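Local coordinates for beta-N-acetylglucosaminidase-like protein Glycoside hydrolase family 20 (PDB 6YHH) that probably releases terminal N-acetylhexosamine residues from chitin-derived oligosaccharides by hydrolysis, as a chitobiase of glycoside hydrolase family 20, at residues I213-V217 and P304-G308; L416-V420 and T561-K565; F556-C560 and H657-E661. All blocks are in the same frame, centred on the assembly; numbering follows the deposited sequence.

Overall arrangement
The three contacts follow the chain from the catalytic barrel to the C-terminal region. Contact 1 lies in the outer layer of the barrel domain. It packs helix 210-222 against the loop that leads into strand 310-312. Contact 2 ties a barrel loop, 416-420, to 561-565 of the C-terminal region. Contact 3 lies within that region and joins 556-560 to 657-661. Contacts 2 and 3 are close, with centres 12 Å apart, because 556-560 runs directly into 561-565. Contact 1 is remote: its centre is 34 Å from that of contact 2 and 38 Å from that of contact 3. All three lie away from Glu317, the predicted proton donor.

Contact 1: I213-V217 and P304-G308; sequences IRNIV and PLFPG
This contact belongs to the outer layer of the TIM-type (beta/alpha) barrel of the catalytic domain. Residues 213-217 are one helical turn of helix 210-222, with a backbone hydrogen bond from Val217 N to Ile213 O of 2.9 Å. Residues 304-305 are a 3-10 end. From Phe306 (phi/psi -118/102) the chain opens into the loop before strand 310-312. The CA atoms of Arg214 and Leu305 are 5.9 Å apart, and those of Val217 and Phe306 are 6.9 Å apart. The segments bury 315 Å² between them.

Apolar packing dominates. The CA-to-CB bonds of Ile213 (m, t) and Val217 (t) point toward the loop. Ile213 CG2 lies 3.4 Å from Phe306 CZ and 3.9 Å from Leu305 CB. Val217 CG2 lies 3.9 Å from Phe306 CD1 and 3.6 Å from Leu305 O, and Val217 CG1 lies 3.4 Å from Pro307 CD. Phe306 has chi1 m and chi2 -75°; Leu305 is m, t. The Phe306 ring also reaches Trp180 and Leu182 of strand 177-184 and Ile227 of strand 226-230, so the contact continues into the layer between helix and barrel strands.

Arg214 is extended (m, t, t) at the exposed edge. Its guanidinium rests on Leu305 by van der Waals contact, Arg214 NH2 to Leu305 CD2 3.5 Å. The polar link is one water: it accepts from Arg214 NE at 2.9 Å and donates to Pro304 O at 3.0 Å.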
ATOM      1  N   ILE A 213     -12.502 -14.268   2.783  1.00  9.91           N
ATOM      2  CA  ILE A 213     -12.888 -14.251   4.188  1.00  9.43           C
ATOM      3  C   ILE A 213     -12.206 -15.404   4.935  1.00 10.99           C
ATOM      4  O   ILE A 213     -11.657 -15.215   6.011  1.00 12.24           O
ATOM      5  CB  ILE A 213     -14.414 -14.303   4.304  1.00  9.40           C
ATOM      6  CG1 ILE A 213     -15.051 -13.019   3.818  1.00  9.24           C
ATOM      7  CG2 ILE A 213     -14.871 -14.657   5.704  1.00 10.13           C
ATOM      8  CD1 ILE A 213     -16.544 -13.052   3.650  1.00 10.50           C
ATOM      9  N   ARG A 214     -12.285 -16.631   4.415  1.00  9.58           N
ATOM     10  CA  ARG A 214     -11.621 -17.747   5.063  1.00 10.53           C
ATOM     11  C   ARG A 214     -10.147 -17.507   5.212  1.00 11.22           C
ATOM     12  O   ARG A 214      -9.554 -17.848   6.268  1.00 11.48           O
ATOM     13  CB  ARG A 214     -11.872 -19.072   4.302  1.00 11.81           C
ATOM     14  CG  ARG A 214     -13.297 -19.543   4.289  1.00 13.97           C
ATOM     15  CD  ARG A 214     -13.337 -20.945   3.620  1.00 17.54           C
ATOM     16  NE  ARG A 214     -14.728 -21.291   3.290  1.00 20.60           N
ATOM     17  CZ  ARG A 214     -15.267 -21.191   2.068  1.00 22.88           C
ATOM     18  NH1 ARG A 214     -14.541 -20.848   0.972  1.00 25.27           N
ATOM     19  NH2 ARG A 214     -16.558 -21.460   1.924  1.00 25.30           N
ATOM     20  N   ASN A 215      -9.514 -16.901   4.223  1.00  9.78           N
ATOM     21  CA  ASN A 215      -8.081 -16.692   4.311  1.00 11.09           C
ATOM     22  C   ASN A 215      -7.730 -15.520   5.240  1.00 10.84           C
ATOM     23  O   ASN A 215      -6.664 -15.580   5.865  1.00 11.53           O
ATOM     24  CB  ASN A 215      -7.471 -16.504   2.928  1.00 13.13           C
ATOM     25  CG  ASN A 215      -7.443 -17.833   2.136  1.00 15.67           C
ATOM     26  OD1 ASN A 215      -7.483 -18.897   2.752  1.00 19.83           O
ATOM     27  ND2 ASN A 215      -7.256 -17.775   0.841  1.00 15.14           N
ATOM     28  N   ILE A 216      -8.654 -14.541   5.380  1.00  9.96           N
ATOM     29  CA  ILE A 216      -8.429 -13.481   6.391  1.00  9.16           C
ATOM     30  C   ILE A 216      -8.614 -14.061   7.769  1.00  9.79           C
ATOM     31  O   ILE A 216      -7.929 -13.694   8.711  1.00 10.09           O
ATOM     32  CB  ILE A 216      -9.308 -12.279   6.055  1.00  9.52           C
ATOM     33  CG1 ILE A 216      -8.673 -11.506   4.884  1.00 10.14           C
ATOM     34  CG2 ILE A 216      -9.508 -11.360   7.247  1.00  9.06           C
ATOM     35  CD1 ILE A 216      -9.593 -10.510   4.180  1.00 10.16           C
ATOM     36  N   VAL A 217      -9.590 -14.952   7.973  1.00 10.70           N
ATOM     37  CA  VAL A 217      -9.786 -15.623   9.294  1.00 10.12           C
ATOM     38  C   VAL A 217      -8.482 -16.325   9.653  1.00 10.32           C
ATOM     39  O   VAL A 217      -7.995 -16.231  10.757  1.00 11.15           O
ATOM     40  CB  VAL A 217     -10.982 -16.588   9.211  1.00 10.38           C
ATOM     41  CG1 VAL A 217     -10.948 -17.609  10.325  1.00 11.06           C
ATOM     42  CG2 VAL A 217     -12.301 -15.822   9.220  1.00 11.62           C
ATOM     43  N   PRO A 304     -20.587 -20.436   8.722  1.00 12.52           N
ATOM     44  CA  PRO A 304     -19.491 -21.356   8.522  1.00 12.43           C
ATOM     45  C   PRO A 304     -18.184 -20.733   8.113  1.00 12.97           C
ATOM     46  O   PRO A 304     -17.123 -21.357   8.272  1.00 13.51           O
ATOM     47  CB  PRO A 304     -20.013 -22.315   7.411  1.00 15.09           C
ATOM     48  CG  PRO A 304     -21.451 -22.317   7.703  1.00 15.24           C
ATOM     49  CD  PRO A 304     -21.748 -20.852   7.903  1.00 14.06           C
ATOM     50  N   LEU A 305     -18.238 -19.496   7.624  1.00 12.02           N
ATOM     51  CA  LEU A 305     -17.032 -18.772   7.212  1.00 11.63           C
ATOM     52  C   LEU A 305     -16.241 -18.258   8.408  1.00 11.33           C
ATOM     53  O   LEU A 305     -15.015 -18.032   8.286  1.00 12.16           O
ATOM     54  CB  LEU A 305     -17.413 -17.618   6.264  1.00 12.07           C
ATOM     55  CG  LEU A 305     -18.285 -17.920   5.057  1.00 12.05           C
ATOM     56  CD1 LEU A 305     -18.513 -16.636   4.274  1.00 12.84           C
ATOM     57  CD2 LEU A 305     -17.560 -18.959   4.218  1.00 13.49           C
ATOM     58  N   PHE A 306     -16.916 -18.056   9.521  1.00 10.76           N
ATOM     59  CA  PHE A 306     -16.338 -17.423  10.693  1.00 10.46           C
ATOM     60  C   PHE A 306     -16.340 -18.419  11.879  1.00 12.11           C
ATOM     61  O   PHE A 306     -17.361 -18.607  12.532  1.00 11.81           O
ATOM     62  CB  PHE A 306     -17.159 -16.199  11.020  1.00 11.27           C
ATOM     63  CG  PHE A 306     -17.038 -15.105  10.008  1.00 10.57           C
ATOM     64  CD1 PHE A 306     -15.864 -14.332   9.974  1.00 11.51           C
ATOM     65  CD2 PHE A 306     -18.026 -14.876   9.079  1.00 10.49           C
ATOM     66  CE1 PHE A 306     -15.770 -13.314   9.023  1.00 10.14           C
ATOM     67  CE2 PHE A 306     -17.896 -13.907   8.119  1.00 10.61           C
ATOM     68  CZ  PHE A 306     -16.746 -13.139   8.106  1.00  9.40           C
ATOM     69  N   PRO A 307     -15.197 -19.017  12.187  1.00 12.77           N
ATOM     70  CA  PRO A 307     -15.193 -20.049  13.217  1.00 13.05           C
ATOM     71  C   PRO A 307     -15.315 -19.545  14.655  1.00 13.35           C
ATOM     72  O   PRO A 307     -15.567 -20.344  15.556  1.00 12.43           O
ATOM     73  CB  PRO A 307     -13.836 -20.721  13.025  1.00 14.18           C
ATOM     74  CG  PRO A 307     -12.955 -19.623  12.468  1.00 14.09           C
ATOM     75  CD  PRO A 307     -13.882 -18.853  11.545  1.00 13.72           C
ATOM     76  N   GLY A 308     -15.113 -18.230  14.874  1.00 11.76           N
ATOM     77  CA  GLY A 308     -15.220 -17.618  16.152  1.00 12.91           C
ATOM     78  C   GLY A 308     -16.601 -17.820  16.736  1.00 11.97           C
ATOM     79  O   GLY A 308     -17.573 -17.962  16.018  1.00 13.34           O
TER
HETATM   80  O   HOH W   1     -15.243 -22.092   6.010  1.00 33.07           O

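Contact 2: L416-V420 and T561-K565; sequences LMYPV and TPDAK
Both segments are largely irregular, and the nearest CA atoms are those of Pro419 and Pro562, 5.4 Å apart. Met417 has positive phi (70/26). Tyr418 and Pro419 are then extended (-70/159 and -62/149) as far as Val420, where the chain turns to -54/-40. In the other segment, Thr561 and Pro562 are extended (-137/164 and -67/169). Asp563 has a left-handed conformation (58/46), and Ala564 is the N-cap residue before helix 565-579. The buried surface is 242 Å².

The CA-to-CB bonds of Pro562 and Asp563 point toward the barrel loop. Pro562 packs on its backbone: CG lies 3.4 Å from Met417 O and 3.6 Å from Tyr418 O. Met417 (m, m, m) brings CE to 3.7 Å from Pro562 CD. Asp563 has chi1 m and makes the one direct hydrogen bond between the segments. Its OD2 accepts from Val420 N at 2.8 Å, with an angle of 165°. The same OD2 is 3.6 Å from Pro419 CA and 3.5 Å from Val420 CG1.

Asp563 OD1 has a second partner, in a salt bridge with Arg488 of helix 484-497. Arg467 NH1 hydrogen-bonds Tyr418 O, and the Arg467 side chain touches Pro562. The arrangement is a loop-to-loop junction, held by proline packing and one carboxylate, between the family 20 catalytic barrel and the helical C-terminal region.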
ATOM      1  N   LEU A 416     -14.301  10.094  14.679  1.00  7.83           N
ATOM      2  CA  LEU A 416     -14.794  11.449  14.887  1.00  8.56           C
ATOM      3  C   LEU A 416     -13.667  12.462  15.049  1.00  7.82           C
ATOM      4  O   LEU A 416     -13.898  13.625  15.307  1.00  7.26           O
ATOM      5  CB  LEU A 416     -15.737  11.404  16.119  1.00  8.52           C
ATOM      6  CG  LEU A 416     -16.971  10.491  15.858  1.00  9.38           C
ATOM      7  CD1 LEU A 416     -17.866  10.504  17.133  1.00  9.65           C
ATOM      8  CD2 LEU A 416     -17.745  10.756  14.587  1.00 10.80           C
ATOM      9  N   MET A 417     -12.439  11.953  15.016  1.00  7.45           N
ATOM     10  CA  MET A 417     -11.233  12.803  14.985  1.00  7.62           C
ATOM     11  C   MET A 417     -10.945  13.550  16.276  1.00  7.49           C
ATOM     12  O   MET A 417     -10.291  14.624  16.275  1.00  6.98           O
ATOM     13  CB  MET A 417     -11.200  13.751  13.756  1.00  7.45           C
ATOM     14  CG  MET A 417     -11.491  13.023  12.432  1.00  7.98           C
ATOM     15  SD  MET A 417     -10.586  11.488  12.204  1.00  9.52           S
ATOM     16  CE  MET A 417      -8.941  12.095  11.978  1.00 10.98           C
ATOM     17  N   TYR A 418     -11.409  12.995  17.365  1.00  7.68           N
ATOM     18  CA  TYR A 418     -11.091  13.589  18.719  1.00  7.93           C
ATOM     19  C   TYR A 418      -9.632  13.399  19.094  1.00  7.82           C
ATOM     20  O   TYR A 418      -8.914  12.523  18.615  1.00  7.57           O
ATOM     21  CB  TYR A 418     -12.009  12.939  19.754  1.00  8.84           C
ATOM     22  CG  TYR A 418     -13.504  13.055  19.569  1.00  9.01           C
ATOM     23  CD1 TYR A 418     -14.095  14.219  19.206  1.00 10.22           C
ATOM     24  CD2 TYR A 418     -14.340  11.981  19.851  1.00 10.26           C
ATOM     25  CE1 TYR A 418     -15.445  14.362  19.099  1.00 11.84           C
ATOM     26  CE2 TYR A 418     -15.708  12.097  19.753  1.00 11.37           C
ATOM     27  CZ  TYR A 418     -16.265  13.272  19.372  1.00 11.36           C
ATOM     28  OH  TYR A 418     -17.652  13.418  19.289  1.00 14.37           O
ATOM     29  N   PRO A 419      -9.157  14.250  20.030  1.00  8.22           N
ATOM     30  CA  PRO A 419      -7.778  14.108  20.498  1.00  8.34           C
ATOM     31  C   PRO A 419      -7.517  12.765  21.164  1.00  8.19           C
ATOM     32  O   PRO A 419      -8.444  12.201  21.809  1.00  8.84           O
ATOM     33  CB  PRO A 419      -7.647  15.239  21.530  1.00  8.76           C
ATOM     34  CG  PRO A 419      -8.796  16.141  21.262  1.00  8.94           C
ATOM     35  CD  PRO A 419      -9.924  15.285  20.715  1.00  9.09           C
ATOM     36  N   VAL A 420      -6.278  12.289  21.043  1.00  7.59           N
ATOM     37  CA  VAL A 420      -5.884  11.000  21.590  1.00  8.67           C
ATOM     38  C   VAL A 420      -6.223  10.884  23.088  1.00  8.67           C
ATOM     39  O   VAL A 420      -6.623   9.833  23.546  1.00  8.82           O
ATOM     40  CB  VAL A 420      -4.463  10.605  21.260  1.00  9.21           C
ATOM     41  CG1 VAL A 420      -3.447  11.537  22.022  1.00  8.95           C
ATOM     42  CG2 VAL A 420      -4.167   9.170  21.569  1.00 10.05           C
ATOM     43  N   THR A 561      -4.481  15.472  10.939  1.00  8.53           N
ATOM     44  CA  THR A 561      -4.878  14.567  12.001  1.00  8.88           C
ATOM     45  C   THR A 561      -5.049  15.312  13.291  1.00  9.45           C
ATOM     46  O   THR A 561      -4.503  16.395  13.406  1.00  8.79           O
ATOM     47  CB  THR A 561      -3.821  13.446  12.155  1.00 10.11           C
ATOM     48  OG1 THR A 561      -2.500  14.018  12.091  1.00 11.61           O
ATOM     49  CG2 THR A 561      -3.919  12.509  10.975  1.00 11.08           C
ATOM     50  N   PRO A 562      -5.719  14.741  14.321  1.00  8.93           N
ATOM     51  CA  PRO A 562      -5.720  15.386  15.660  1.00  9.02           C
ATOM     52  C   PRO A 562      -4.342  15.376  16.296  1.00  9.66           C
ATOM     53  O   PRO A 562      -3.407  14.793  15.759  1.00  8.92           O
ATOM     54  CB  PRO A 562      -6.649  14.499  16.505  1.00  9.70           C
ATOM     55  CG  PRO A 562      -7.135  13.417  15.585  1.00 10.50           C
ATOM     56  CD  PRO A 562      -6.382  13.436  14.332  1.00 11.52           C
ATOM     57  N   ASP A 563      -4.210  16.134  17.374  1.00  9.77           N
ATOM     58  CA  ASP A 563      -2.935  16.241  18.124  1.00 10.15           C
ATOM     59  C   ASP A 563      -1.825  16.736  17.191  1.00  9.56           C
ATOM     60  O   ASP A 563      -0.695  16.198  17.133  1.00 10.38           O
ATOM     61  CB  ASP A 563      -2.593  14.897  18.795  1.00 10.64           C
ATOM     62  CG  ASP A 563      -3.667  14.452  19.763  1.00 10.89           C
ATOM     63  OD1 ASP A 563      -3.784  15.070  20.818  1.00  9.74           O
ATOM     64  OD2 ASP A 563      -4.449  13.510  19.372  1.00 11.39           O
ATOM     65  N   ALA A 564      -2.138  17.774  16.416  1.00 10.00           N
ATOM     66  CA  ALA A 564      -1.147  18.277  15.456  1.00  9.75           C
ATOM     67  C   ALA A 564       0.166  18.642  16.173  1.00 10.12           C
ATOM     68  O   ALA A 564       0.128  19.371  17.171  1.00  9.05           O
ATOM     69  CB  ALA A 564      -1.740  19.527  14.805  1.00 10.28           C
ATOM     70  N   LYS A 565       1.313  18.195  15.648  1.00  9.71           N
ATOM     71  CA  LYS A 565       2.521  18.216  16.517  1.00 11.94           C
ATOM     72  C   LYS A 565       2.976  19.595  16.850  1.00 10.99           C
ATOM     73  O   LYS A 565       3.431  19.839  17.971  1.00 10.87           O
ATOM     74  CB  LYS A 565       3.629  17.396  15.950  1.00 15.88           C
ATOM     75  CG  LYS A 565       4.305  17.798  14.743  1.00 17.38           C
ATOM     76  CD  LYS A 565       5.462  16.802  14.354  1.00 22.43           C
TER

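Contact 3: F556-C560 and H657-E661; sequences FADAC and HADVE
This is a buried, mainly apolar contact inside the C-terminal region, where one short helical turn faces the start of a strand. The turn, about 556-559, is loosely held. Ala559 N bonds Phe556 O at 3.0 Å and Cys560 N bonds Ala557 O at 3.2 Å, both i to i+3. The i to i+4 bond, Cys560 N to Phe556 O, is weak at 3.3 Å. Cys560 leaves the turn extended (-98/154). Opposite, Ala658 and Asp659 both have positive phi (66/14 and 55/37), and Val660 N bonds His657 O at 3.2 Å. Val660 (-133/172) then begins strand 660-662. The nearest CA atoms are those of Ala557 and Val660, 5.7 Å apart.

Strand 660-662 pairs antiparallel with 532-534 in a two-stranded sheet, and the helical turn packs against it. Phe556 (chi1 t) and Cys560 also touch Cys532 of that partner strand.

Val660 (m) is central to the packing. Its CG1 lies 3.7 Å from Ala557 CA, 4.0 Å from Phe556 CD2 and 4.1 Å from Cys560 SG. Ala557 CB lies 3.4 Å from Ala658 O. A water adds a polar bridge, accepting from Ala557 N at 3.0 Å and donating to Ala658 O at 2.8 Å.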
ATOM      1  N   PHE A 556      -6.871  18.828   1.688  1.00  7.19           N
ATOM      2  CA  PHE A 556      -6.108  19.141   2.897  1.00  7.61           C
ATOM      3  C   PHE A 556      -6.595  18.495   4.173  1.00  6.89           C
ATOM      4  O   PHE A 556      -5.781  18.029   4.982  1.00  7.56           O
ATOM      5  CB  PHE A 556      -6.050  20.635   3.092  1.00  7.62           C
ATOM      6  CG  PHE A 556      -5.028  21.102   4.127  1.00  7.85           C
ATOM      7  CD1 PHE A 556      -3.676  20.980   3.907  1.00  8.17           C
ATOM      8  CD2 PHE A 556      -5.478  21.643   5.302  1.00  8.59           C
ATOM      9  CE1 PHE A 556      -2.786  21.426   4.877  1.00  8.55           C
ATOM     10  CE2 PHE A 556      -4.613  22.064   6.287  1.00  9.21           C
ATOM     11  CZ  PHE A 556      -3.264  21.966   6.055  1.00  8.59           C
ATOM     12  N   ALA A 557      -7.890  18.414   4.393  1.00  6.80           N
ATOM     13  CA  ALA A 557      -8.405  17.778   5.611  1.00  6.53           C
ATOM     14  C   ALA A 557      -7.976  16.310   5.749  1.00  6.99           C
ATOM     15  O   ALA A 557      -7.763  15.828   6.855  1.00  7.06           O
ATOM     16  CB  ALA A 557      -9.912  17.866   5.680  1.00  6.58           C
ATOM     17  N   ASP A 558      -7.810  15.652   4.589  1.00  6.76           N
ATOM     18  CA  ASP A 558      -7.406  14.252   4.541  1.00  7.20           C
ATOM     19  C   ASP A 558      -5.961  14.032   4.895  1.00  7.55           C
ATOM     20  O   ASP A 558      -5.620  12.951   5.304  1.00  7.74           O
ATOM     21  CB  ASP A 558      -7.751  13.699   3.163  1.00  7.14           C
ATOM     22  CG  ASP A 558      -9.171  13.976   2.853  1.00  7.59           C
ATOM     23  OD1 ASP A 558     -10.032  13.457   3.639  1.00  7.92           O
ATOM     24  OD2 ASP A 558      -9.477  14.696   1.898  1.00  8.35           O
ATOM     25  N   ALA A 559      -5.114  15.075   4.807  1.00  6.94           N
ATOM     26  CA  ALA A 559      -3.730  15.048   5.264  1.00  7.90           C
ATOM     27  C   ALA A 559      -3.524  15.458   6.680  1.00  9.15           C
ATOM     28  O   ALA A 559      -2.470  15.198   7.262  1.00  9.28           O
ATOM     29  CB  ALA A 559      -2.913  16.001   4.350  1.00  7.94           C
ATOM     30  N   CYS A 560      -4.574  16.002   7.312  1.00  9.10           N
ATOM     31  CA  CYS A 560      -4.477  16.420   8.699  1.00  8.79           C
ATOM     32  C   CYS A 560      -5.030  15.385   9.702  1.00  8.91           C
ATOM     33  O   CYS A 560      -5.888  14.512   9.345  1.00  8.69           O
ATOM     34  CB  CYS A 560      -5.214  17.753   8.932  1.00  9.35           C
ATOM     35  SG  CYS A 560      -4.512  19.127   8.017  1.00  8.89           S
ATOM     36  N   HIS A 657     -12.817  26.911   6.603  1.00 10.56           N
ATOM     37  CA  HIS A 657     -11.852  26.689   5.535  1.00 10.10           C
ATOM     38  C   HIS A 657     -11.354  25.247   5.568  1.00  9.06           C
ATOM     39  O   HIS A 657     -10.768  24.783   6.539  1.00  9.09           O
ATOM     40  CB  HIS A 657     -10.652  27.616   5.660  1.00 10.90           C
ATOM     41  CG  HIS A 657     -11.050  29.024   5.737  1.00 11.76           C
ATOM     42  ND1 HIS A 657     -11.756  29.631   4.735  1.00 12.88           N
ATOM     43  CD2 HIS A 657     -10.950  29.917   6.741  1.00 14.96           C
ATOM     44  CE1 HIS A 657     -12.061  30.872   5.104  1.00 14.56           C
ATOM     45  NE2 HIS A 657     -11.547  31.082   6.297  1.00 14.39           N
ATOM     46  N   ALA A 658     -11.603  24.553   4.452  1.00  9.59           N
ATOM     47  CA  ALA A 658     -10.956  23.244   4.164  1.00  8.62           C
ATOM     48  C   ALA A 658     -11.368  22.137   5.120  1.00  8.22           C
ATOM     49  O   ALA A 658     -10.724  21.092   5.140  1.00  7.91           O
ATOM     50  CB  ALA A 658      -9.474  23.360   4.014  1.00  8.69           C
ATOM     51  N   ASP A 659     -12.438  22.328   5.920  1.00  7.84           N
ATOM     52  CA  ASP A 659     -12.845  21.348   6.910  1.00  8.03           C
ATOM     53  C   ASP A 659     -11.731  20.999   7.868  1.00  7.74           C
ATOM     54  O   ASP A 659     -11.638  19.907   8.354  1.00  7.11           O
ATOM     55  CB  ASP A 659     -13.459  20.093   6.208  1.00  8.71           C
ATOM     56  CG  ASP A 659     -14.898  20.329   5.726  1.00  9.59           C
ATOM     57  OD1 ASP A 659     -15.569  21.299   6.227  1.00 11.60           O
ATOM     58  OD2 ASP A 659     -15.389  19.623   4.791  1.00  9.54           O
ATOM     59  N   VAL A 660     -10.939  22.012   8.220  1.00  7.39           N
ATOM     60  CA  VAL A 660     -10.000  21.863   9.304  1.00  7.73           C
ATOM     61  C   VAL A 660     -10.123  23.088  10.230  1.00  8.14           C
ATOM     62  O   VAL A 660     -10.782  24.077   9.871  1.00  9.28           O
ATOM     63  CB  VAL A 660      -8.532  21.788   8.838  1.00  7.64           C
ATOM     64  CG1 VAL A 660      -8.310  20.598   7.935  1.00  8.21           C
ATOM     65  CG2 VAL A 660      -8.096  23.050   8.101  1.00  8.07           C
ATOM     66  N   GLU A 661      -9.425  22.991  11.354  1.00  8.87           N
ATOM     67  CA  GLU A 661      -9.296  24.039  12.317  1.00  8.63           C
ATOM     68  C   GLU A 661      -7.856  24.208  12.728  1.00  8.80           C
ATOM     69  O   GLU A 661      -7.043  23.300  12.701  1.00  8.73           O
ATOM     70  CB  GLU A 661     -10.158  23.728  13.522  1.00  8.73           C
ATOM     71  CG  GLU A 661      -9.748  22.527  14.356  1.00  9.60           C
ATOM     72  CD  GLU A 661     -10.766  22.060  15.354  1.00  9.99           C
ATOM     73  OE1 GLU A 661     -11.947  22.417  15.205  1.00 10.35           O
ATOM     74  OE2 GLU A 661     -10.409  21.275  16.280  1.00 10.50           O
TER
HETATM   75  O   HOH W   2     -10.053  19.758   2.806  1.00  8.73           O